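Local coordinates for hypothetical protein, conserved (Leishmania major, PDB 2B4W) that is of unknown function, though its family belongs to the beta-fructosidase clan, which hints at a beta-propeller fold and possibly at a role in carbohydrate chemistry, at residues Ala228-Pro233 with Ala237-Lys242; His44-Val49 with Leu77-Glu82. All blocks are in the same frame, centred on the assembly; numbering follows the deposited sequence.

In the fold
Contact 1 and contact 2 lie on opposite sides of the chain's centre, with their centres 29 Å apart and their nearest atoms about 18 Å apart. Contact 1 builds the hairpin of strands 223-231 and 238-245 at one margin of an antiparallel sheet, its centre about 16 Å from that of the chain. Contact 2 sets strand 42-50 of the mixed sheet against the loop that leads into strand 84-89, the first strand of the next sheet; its centre lies about 13 Å out. Successive small antiparallel sheets fit a beta-propeller, as in the beta-fructosidase clan; contact 1 would then lie within a blade and contact 2 between neighbouring blades. No active site is established for either.

Contact 1. Residues Ala228-Pro233 with Ala237-Lys242; sequences AFVLDP and AITGAK
Val230 and Thr239 form an antiparallel hydrogen-bonded pair: Val230 N donates to Thr239 O at 2.7 Å, and Thr239 N returns a bond to Val230 O at 2.9 Å. The pair of Ala228 with Lys242 is less even. Ala228 N points almost straight at Lys242 O, whereas the bond from Lys242 N to Ala228 O is bent to 136° at the hydrogen. Toward the turn, Asp232 N reaches Ala237 O at 3.0 Å. Between the two pairs the register slips by one residue, so that Gly240 and Ala241 lie against Phe229; Gly240 bends here with phi 63°. Ala241 CA approaches Ala228 O at 3.2 Å, a CA-H...O contact.

On one face the end methyls Leu231 CD1 and Ile238 CD1 meet at 3.7 Å. Phe229 uses CB more than its ring, touching Ile238 CG2 at 4.1 Å and Ala241 CB. On the other face Thr239 OG1, set between the backbone N and the carbonyl carbon (chi1 59°), comes 3.7 Å from Val230 CB. Asp232 turns its carboxylate to the connection: OD1 accepts from Gln234 N, closing an Asx turn, and also from Ser235 N. The whole is a bulged beta hairpin at one edge of a five-stranded antiparallel sheet.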
ATOM      1  N   ALA A 228       4.370  -7.225  -7.765  1.00 26.22           N
ATOM      2  CA  ALA A 228       3.433  -6.619  -8.711  1.00 16.40           C
ATOM      3  C   ALA A 228       2.780  -7.707  -9.545  1.00 19.99           C
ATOM      4  O   ALA A 228       3.400  -8.745  -9.782  1.00 37.29           O
ATOM      5  CB  ALA A 228       4.105  -5.621  -9.644  1.00 17.12           C
ATOM      6  N   PHE A 229       1.559  -7.481  -9.990  1.00 18.26           N
ATOM      7  CA  PHE A 229       0.876  -8.286 -10.971  1.00 19.61           C
ATOM      8  C   PHE A 229      -0.201  -7.445 -11.657  1.00 28.19           C
ATOM      9  O   PHE A 229      -0.552  -6.354 -11.205  1.00 25.91           O
ATOM     10  CB  PHE A 229       0.239  -9.537 -10.351  1.00 23.53           C
ATOM     11  CG  PHE A 229      -0.740  -9.207  -9.237  1.00 28.01           C
ATOM     12  CD1 PHE A 229      -0.268  -9.071  -7.939  1.00 28.27           C
ATOM     13  CD2 PHE A 229      -2.084  -9.024  -9.479  1.00 26.95           C
ATOM     14  CE1 PHE A 229      -1.151  -8.752  -6.926  1.00 22.72           C
ATOM     15  CE2 PHE A 229      -2.971  -8.688  -8.478  1.00 26.67           C
ATOM     16  CZ  PHE A 229      -2.478  -8.572  -7.192  1.00 24.33           C
ATOM     17  N   VAL A 230      -0.724  -8.007 -12.743  1.00 23.55           N
ATOM     18  CA  VAL A 230      -1.819  -7.334 -13.437  1.00 29.08           C
ATOM     19  C   VAL A 230      -3.015  -8.282 -13.419  1.00 35.81           C
ATOM     20  O   VAL A 230      -2.853  -9.483 -13.621  1.00 25.66           O
ATOM     21  CB  VAL A 230      -1.455  -6.925 -14.867  1.00 26.00           C
ATOM     22  CG1 VAL A 230      -2.628  -6.324 -15.611  1.00 27.05           C
ATOM     23  CG2 VAL A 230      -0.307  -5.920 -14.834  1.00 34.42           C
ATOM     24  N   LEU A 231      -4.154  -7.669 -13.148  1.00 30.43           N
ATOM     25  CA  LEU A 231      -5.423  -8.336 -13.054  1.00 25.47           C
ATOM     26  C   LEU A 231      -6.336  -7.924 -14.194  1.00 31.65           C
ATOM     27  O   LEU A 231      -6.487  -6.734 -14.455  1.00 27.52           O
ATOM     28  CB  LEU A 231      -6.143  -7.982 -11.738  1.00 24.14           C
ATOM     29  CG  LEU A 231      -7.645  -8.310 -11.792  1.00 29.69           C
ATOM     30  CD1 LEU A 231      -7.816  -9.816 -11.667  1.00 22.86           C
ATOM     31  CD2 LEU A 231      -8.432  -7.567 -10.723  1.00 27.98           C
ATOM     32  N   ASP A 232      -6.941  -8.925 -14.819  1.00 28.18           N
ATOM     33  CA  ASP A 232      -8.058  -8.596 -15.698  1.00 32.20           C
ATOM     34  C   ASP A 232      -9.349  -8.726 -14.897  1.00 29.62           C
ATOM     35  O   ASP A 232      -9.694  -9.834 -14.499  1.00 22.13           O
ATOM     36  CB  ASP A 232      -8.070  -9.484 -16.934  1.00 43.10           C
ATOM     37  CG  ASP A 232      -9.078  -9.009 -17.970  1.00 34.15           C
ATOM     38  OD1 ASP A 232     -10.272  -8.932 -17.616  1.00 30.58           O
ATOM     39  OD2 ASP A 232      -8.647  -8.727 -19.103  1.00 30.45           O
ATOM     40  N   PRO A 233     -10.034  -7.606 -14.684  1.00 26.04           N
ATOM     41  CA  PRO A 233     -11.137  -7.560 -13.723  1.00 31.79           C
ATOM     42  C   PRO A 233     -12.323  -8.378 -14.231  1.00 37.95           C
ATOM     43  O   PRO A 233     -13.242  -8.687 -13.472  1.00 44.49           O
ATOM     44  CB  PRO A 233     -11.469  -6.074 -13.605  1.00 31.26           C
ATOM     45  CG  PRO A 233     -10.871  -5.402 -14.785  1.00 25.80           C
ATOM     46  CD  PRO A 233      -9.837  -6.318 -15.362  1.00 21.99           C
ATOM     47  N   ALA A 237      -8.060 -13.189 -14.937  1.00 25.21           N
ATOM     48  CA  ALA A 237      -6.724 -13.691 -15.231  1.00 29.53           C
ATOM     49  C   ALA A 237      -5.622 -12.841 -14.586  1.00 30.68           C
ATOM     50  O   ALA A 237      -5.747 -11.618 -14.551  1.00 24.10           O
ATOM     51  CB  ALA A 237      -6.475 -13.751 -16.732  1.00 32.86           C
ATOM     52  N   ILE A 238      -4.573 -13.503 -14.107  1.00 33.95           N
ATOM     53  CA  ILE A 238      -3.429 -12.890 -13.448  1.00 32.50           C
ATOM     54  C   ILE A 238      -2.169 -13.026 -14.306  1.00 36.47           C
ATOM     55  O   ILE A 238      -1.783 -14.116 -14.718  1.00 43.54           O
ATOM     56  CB  ILE A 238      -3.153 -13.491 -12.062  1.00 23.64           C
ATOM     57  CG1 ILE A 238      -4.329 -13.416 -11.085  1.00 30.77           C
ATOM     58  CG2 ILE A 238      -1.926 -12.840 -11.463  1.00 27.07           C
ATOM     59  CD1 ILE A 238      -4.872 -12.004 -10.928  1.00 27.00           C
ATOM     60  N   THR A 239      -1.539 -11.894 -14.607  1.00 27.08           N
ATOM     61  CA  THR A 239      -0.385 -11.817 -15.469  1.00 25.69           C
ATOM     62  C   THR A 239       0.672 -10.860 -14.930  1.00 31.55           C
ATOM     63  O   THR A 239       0.432 -10.016 -14.061  1.00 28.71           O
ATOM     64  CB  THR A 239      -0.795 -11.369 -16.889  1.00 36.87           C
ATOM     65  OG1 THR A 239      -1.429 -10.081 -16.839  1.00 32.15           O
ATOM     66  CG2 THR A 239      -1.806 -12.338 -17.505  1.00 41.38           C
ATOM     67  N   GLY A 240       1.867 -11.017 -15.490  1.00 37.91           N
ATOM     68  CA  GLY A 240       2.989 -10.121 -15.284  1.00 36.27           C
ATOM     69  C   GLY A 240       3.433 -10.098 -13.838  1.00 26.12           C
ATOM     70  O   GLY A 240       4.032  -9.149 -13.329  1.00 32.56           O
ATOM     71  N   ALA A 241       3.130 -11.177 -13.123  1.00 21.90           N
ATOM     72  CA  ALA A 241       3.560 -11.256 -11.730  1.00 27.99           C
ATOM     73  C   ALA A 241       5.077 -11.178 -11.594  1.00 34.65           C
ATOM     74  O   ALA A 241       5.838 -11.705 -12.410  1.00 31.67           O
ATOM     75  CB  ALA A 241       3.053 -12.543 -11.097  1.00 35.52           C
ATOM     76  N   LYS A 242       5.551 -10.507 -10.539  1.00 25.50           N
ATOM     77  CA  LYS A 242       7.004 -10.334 -10.433  1.00 31.92           C
ATOM     78  C   LYS A 242       7.397  -9.700  -9.111  1.00 32.50           C
ATOM     79  O   LYS A 242       6.596  -8.997  -8.490  1.00 22.06           O
ATOM     80  CB  LYS A 242       7.478  -9.476 -11.601  1.00 26.97           C
ATOM     81  CG  LYS A 242       6.609  -8.257 -11.883  1.00 32.29           C
ATOM     82  CD  LYS A 242       7.156  -7.521 -13.109  1.00 39.49           C
ATOM     83  CE  LYS A 242       6.092  -7.473 -14.200  1.00 45.38           C
ATOM     84  NZ  LYS A 242       6.671  -7.524 -15.569  1.00 65.83           N
TER

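Contact 2. Residues His44-Val49 with Leu77-Glu82; sequences HIYGRV and LSWELE
Tyr46 directs a ring edge at the face of Trp79 in an offset edge-to-face pair. The planes stand at 83°, and the centroids of the Tyr46 ring and the Trp79 six-membered ring are 5.4 Å apart. The offset shows in the touching atoms: Tyr46 CE1 meets the far end of the indole, 3.7 Å from Trp79 CH2. Phe95 adds its ring to both, and Phe37 lies nearly parallel to Tyr46, so the pair belongs to a larger aromatic cluster. The phenol is held by a hydrogen bond from Tyr46 OH to Pro119 O.

The second flat group, the Arg48 guanidinium, has Glu82 stacked on one face. Glu82 CB sits over the centre, 3.7 Å from Arg48 CZ, and the carboxylate plane is only 28° from that of the guanidinium. Arg48 CG is anti to the backbone N (chi1 165°) and the chain runs extended to NE, carrying the group alongside the Glu82 side chain in the same direction. Glu82 OE2 lies 3.3 Å from Arg48 NH2, above the guanidinium rather than at its rim.

This salt bridge therefore rests on charge alone, not on a directed N-H. Arg48 makes a further salt bridge through NH1 to Asp83 OD1. The buried arginine thus probably offsets part of the negative charge of two successive acids, Glu82 and Asp83, where strand 42-50 meets the loop before strand 84-89.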
ATOM      1  N   HIS A  44       2.293  14.889  -0.001  1.00 26.84           N
ATOM      2  CA  HIS A  44       1.977  14.443   1.351  1.00 18.81           C
ATOM      3  C   HIS A  44       2.076  12.914   1.413  1.00 21.64           C
ATOM      4  O   HIS A  44       2.150  12.191   0.416  1.00 20.16           O
ATOM      5  CB  HIS A  44       0.593  14.843   1.777  1.00 13.92           C
ATOM      6  CG  HIS A  44       0.309  16.283   1.994  1.00 27.11           C
ATOM      7  ND1 HIS A  44       0.009  17.146   0.967  1.00 23.31           N
ATOM      8  CD2 HIS A  44       0.260  17.015   3.142  1.00 29.34           C
ATOM      9  CE1 HIS A  44      -0.203  18.344   1.486  1.00 20.70           C
ATOM     10  NE2 HIS A  44      -0.058  18.312   2.804  1.00 23.69           N
ATOM     11  N   ILE A  45       2.103  12.437   2.650  1.00 15.97           N
ATOM     12  CA  ILE A  45       2.111  11.005   2.904  1.00 10.54           C
ATOM     13  C   ILE A  45       1.515  10.732   4.297  1.00 10.46           C
ATOM     14  O   ILE A  45       1.750  11.521   5.211  1.00 23.13           O
ATOM     15  CB  ILE A  45       3.501  10.380   2.767  1.00 16.92           C
ATOM     16  CG1 ILE A  45       3.405   8.882   2.552  1.00 12.70           C
ATOM     17  CG2 ILE A  45       4.423  10.697   3.936  1.00 24.01           C
ATOM     18  CD1 ILE A  45       4.677   8.141   2.214  1.00 18.41           C
ATOM     19  N   TYR A  46       0.736   9.656   4.404  1.00 14.73           N
ATOM     20  CA  TYR A  46       0.347   9.167   5.725  1.00 14.54           C
ATOM     21  C   TYR A  46       1.355   8.115   6.178  1.00 20.68           C
ATOM     22  O   TYR A  46       1.760   7.265   5.384  1.00 21.43           O
ATOM     23  CB  TYR A  46      -1.036   8.522   5.749  1.00 19.12           C
ATOM     24  CG  TYR A  46      -2.164   9.467   5.445  1.00 16.33           C
ATOM     25  CD1 TYR A  46      -2.689  10.327   6.402  1.00 17.82           C
ATOM     26  CD2 TYR A  46      -2.703   9.470   4.166  1.00 15.41           C
ATOM     27  CE1 TYR A  46      -3.735  11.193   6.100  1.00 24.90           C
ATOM     28  CE2 TYR A  46      -3.733  10.324   3.863  1.00 12.37           C
ATOM     29  CZ  TYR A  46      -4.245  11.176   4.822  1.00 17.86           C
ATOM     30  OH  TYR A  46      -5.268  11.992   4.433  1.00 26.00           O
ATOM     31  N   GLY A  47       1.739   8.153   7.440  1.00 23.67           N
ATOM     32  CA  GLY A  47       2.640   7.160   7.992  1.00 21.16           C
ATOM     33  C   GLY A  47       2.082   6.517   9.255  1.00 22.17           C
ATOM     34  O   GLY A  47       1.305   7.091  10.020  1.00 17.95           O
ATOM     35  N   ARG A  48       2.527   5.284   9.431  1.00 19.16           N
ATOM     36  CA  ARG A  48       2.253   4.531  10.653  1.00 22.33           C
ATOM     37  C   ARG A  48       3.378   4.848  11.622  1.00 18.93           C
ATOM     38  O   ARG A  48       4.558   4.657  11.276  1.00 29.13           O
ATOM     39  CB  ARG A  48       2.113   3.056  10.356  1.00 22.40           C
ATOM     40  CG  ARG A  48       2.170   2.061  11.476  1.00 33.30           C
ATOM     41  CD  ARG A  48       2.347   0.615  10.983  1.00 30.98           C
ATOM     42  NE  ARG A  48       2.157  -0.302  12.073  1.00 37.52           N
ATOM     43  CZ  ARG A  48       1.873  -1.562  12.174  1.00 33.52           C
ATOM     44  NH1 ARG A  48       1.704  -2.388  11.167  1.00 23.91           N
ATOM     45  NH2 ARG A  48       1.750  -2.069  13.411  1.00 22.17           N
ATOM     46  N   VAL A  49       3.033   5.426  12.736  1.00 15.30           N
ATOM     47  CA  VAL A  49       3.893   5.918  13.785  1.00 21.40           C
ATOM     48  C   VAL A  49       3.770   5.065  15.056  1.00 19.81           C
ATOM     49  O   VAL A  49       2.744   4.927  15.706  1.00 24.54           O
ATOM     50  CB  VAL A  49       3.580   7.388  14.095  1.00 24.50           C
ATOM     51  CG1 VAL A  49       4.664   7.986  14.977  1.00 17.73           C
ATOM     52  CG2 VAL A  49       3.468   8.133  12.770  1.00 27.04           C
ATOM     53  N   LEU A  77      -3.385  16.365  13.819  1.00 33.77           N
ATOM     54  CA  LEU A  77      -4.143  15.414  13.041  1.00 29.10           C
ATOM     55  C   LEU A  77      -3.603  14.013  13.366  1.00 31.77           C
ATOM     56  O   LEU A  77      -2.388  13.818  13.318  1.00 36.63           O
ATOM     57  CB  LEU A  77      -4.017  15.605  11.546  1.00 29.07           C
ATOM     58  CG  LEU A  77      -4.542  16.872  10.889  1.00 32.97           C
ATOM     59  CD1 LEU A  77      -4.216  16.844   9.399  1.00 39.36           C
ATOM     60  CD2 LEU A  77      -6.033  17.004  11.104  1.00 32.28           C
ATOM     61  N   SER A  78      -4.496  13.085  13.672  1.00 21.28           N
ATOM     62  CA  SER A  78      -4.058  11.708  13.833  1.00 28.44           C
ATOM     63  C   SER A  78      -5.249  10.769  13.765  1.00 27.87           C
ATOM     64  O   SER A  78      -6.395  11.193  13.881  1.00 22.83           O
ATOM     65  CB  SER A  78      -3.314  11.534  15.161  1.00 35.74           C
ATOM     66  OG  SER A  78      -4.246  11.466  16.220  1.00 29.10           O
ATOM     67  N   TRP A  79      -4.968   9.492  13.559  1.00 28.69           N
ATOM     68  CA  TRP A  79      -5.972   8.442  13.463  1.00 26.04           C
ATOM     69  C   TRP A  79      -5.455   7.233  14.237  1.00 20.86           C
ATOM     70  O   TRP A  79      -4.255   6.962  14.213  1.00 19.77           O
ATOM     71  CB  TRP A  79      -6.296   8.096  12.005  1.00 20.55           C
ATOM     72  CG  TRP A  79      -6.777   9.284  11.219  1.00 25.53           C
ATOM     73  CD1 TRP A  79      -8.090   9.578  10.959  1.00 26.72           C
ATOM     74  CD2 TRP A  79      -6.012  10.329  10.596  1.00 19.19           C
ATOM     75  NE1 TRP A  79      -8.178  10.730  10.225  1.00 24.36           N
ATOM     76  CE2 TRP A  79      -6.920  11.216   9.980  1.00 24.25           C
ATOM     77  CE3 TRP A  79      -4.648  10.611  10.491  1.00 28.58           C
ATOM     78  CZ2 TRP A  79      -6.488  12.340   9.285  1.00 19.10           C
ATOM     79  CZ3 TRP A  79      -4.200  11.721   9.803  1.00 22.11           C
ATOM     80  CH2 TRP A  79      -5.139  12.578   9.205  1.00 24.92           C
ATOM     81  N   GLU A  80      -6.349   6.531  14.935  1.00 25.43           N
ATOM     82  CA  GLU A  80      -5.991   5.359  15.716  1.00 31.86           C
ATOM     83  C   GLU A  80      -6.014   4.118  14.833  1.00 31.18           C
ATOM     84  O   GLU A  80      -6.930   3.308  14.936  1.00 24.96           O
ATOM     85  CB  GLU A  80      -6.940   5.085  16.893  1.00 27.65           C
ATOM     86  CG  GLU A  80      -7.127   6.305  17.761  1.00 22.70           C
ATOM     87  CD  GLU A  80      -5.849   6.734  18.450  1.00 21.41           C
ATOM     88  OE1 GLU A  80      -5.154   5.853  18.990  1.00 34.35           O
ATOM     89  OE2 GLU A  80      -5.546   7.948  18.434  1.00 36.97           O
ATOM     90  N   LEU A  81      -5.014   4.026  13.969  1.00 31.75           N
ATOM     91  CA  LEU A  81      -4.898   2.927  13.042  1.00 19.08           C
ATOM     92  C   LEU A  81      -3.433   2.595  12.777  1.00 16.81           C
ATOM     93  O   LEU A  81      -2.577   3.402  13.113  1.00 19.29           O
ATOM     94  CB  LEU A  81      -5.585   3.273  11.702  1.00 25.75           C
ATOM     95  CG  LEU A  81      -6.998   3.824  11.709  1.00 20.16           C
ATOM     96  CD1 LEU A  81      -7.287   4.672  10.476  1.00 28.18           C
ATOM     97  CD2 LEU A  81      -8.022   2.697  11.823  1.00 24.49           C
ATOM     98  N   GLU A  82      -3.218   1.446  12.153  1.00 25.81           N
ATOM     99  CA  GLU A  82      -2.012   0.954  11.540  1.00 27.33           C
ATOM    100  C   GLU A  82      -2.108   0.959  10.007  1.00 25.43           C
ATOM    101  O   GLU A  82      -3.210   0.969   9.462  1.00 23.69           O
ATOM    102  CB  GLU A  82      -1.698  -0.493  11.972  1.00 26.61           C
ATOM    103  CG  GLU A  82      -1.870  -0.737  13.464  1.00 22.91           C
ATOM    104  CD  GLU A  82      -1.514  -2.148  13.881  1.00 33.13           C
ATOM    105  OE1 GLU A  82      -1.627  -3.083  13.055  1.00 25.33           O
ATOM    106  OE2 GLU A  82      -1.118  -2.303  15.054  1.00 32.23           O
TER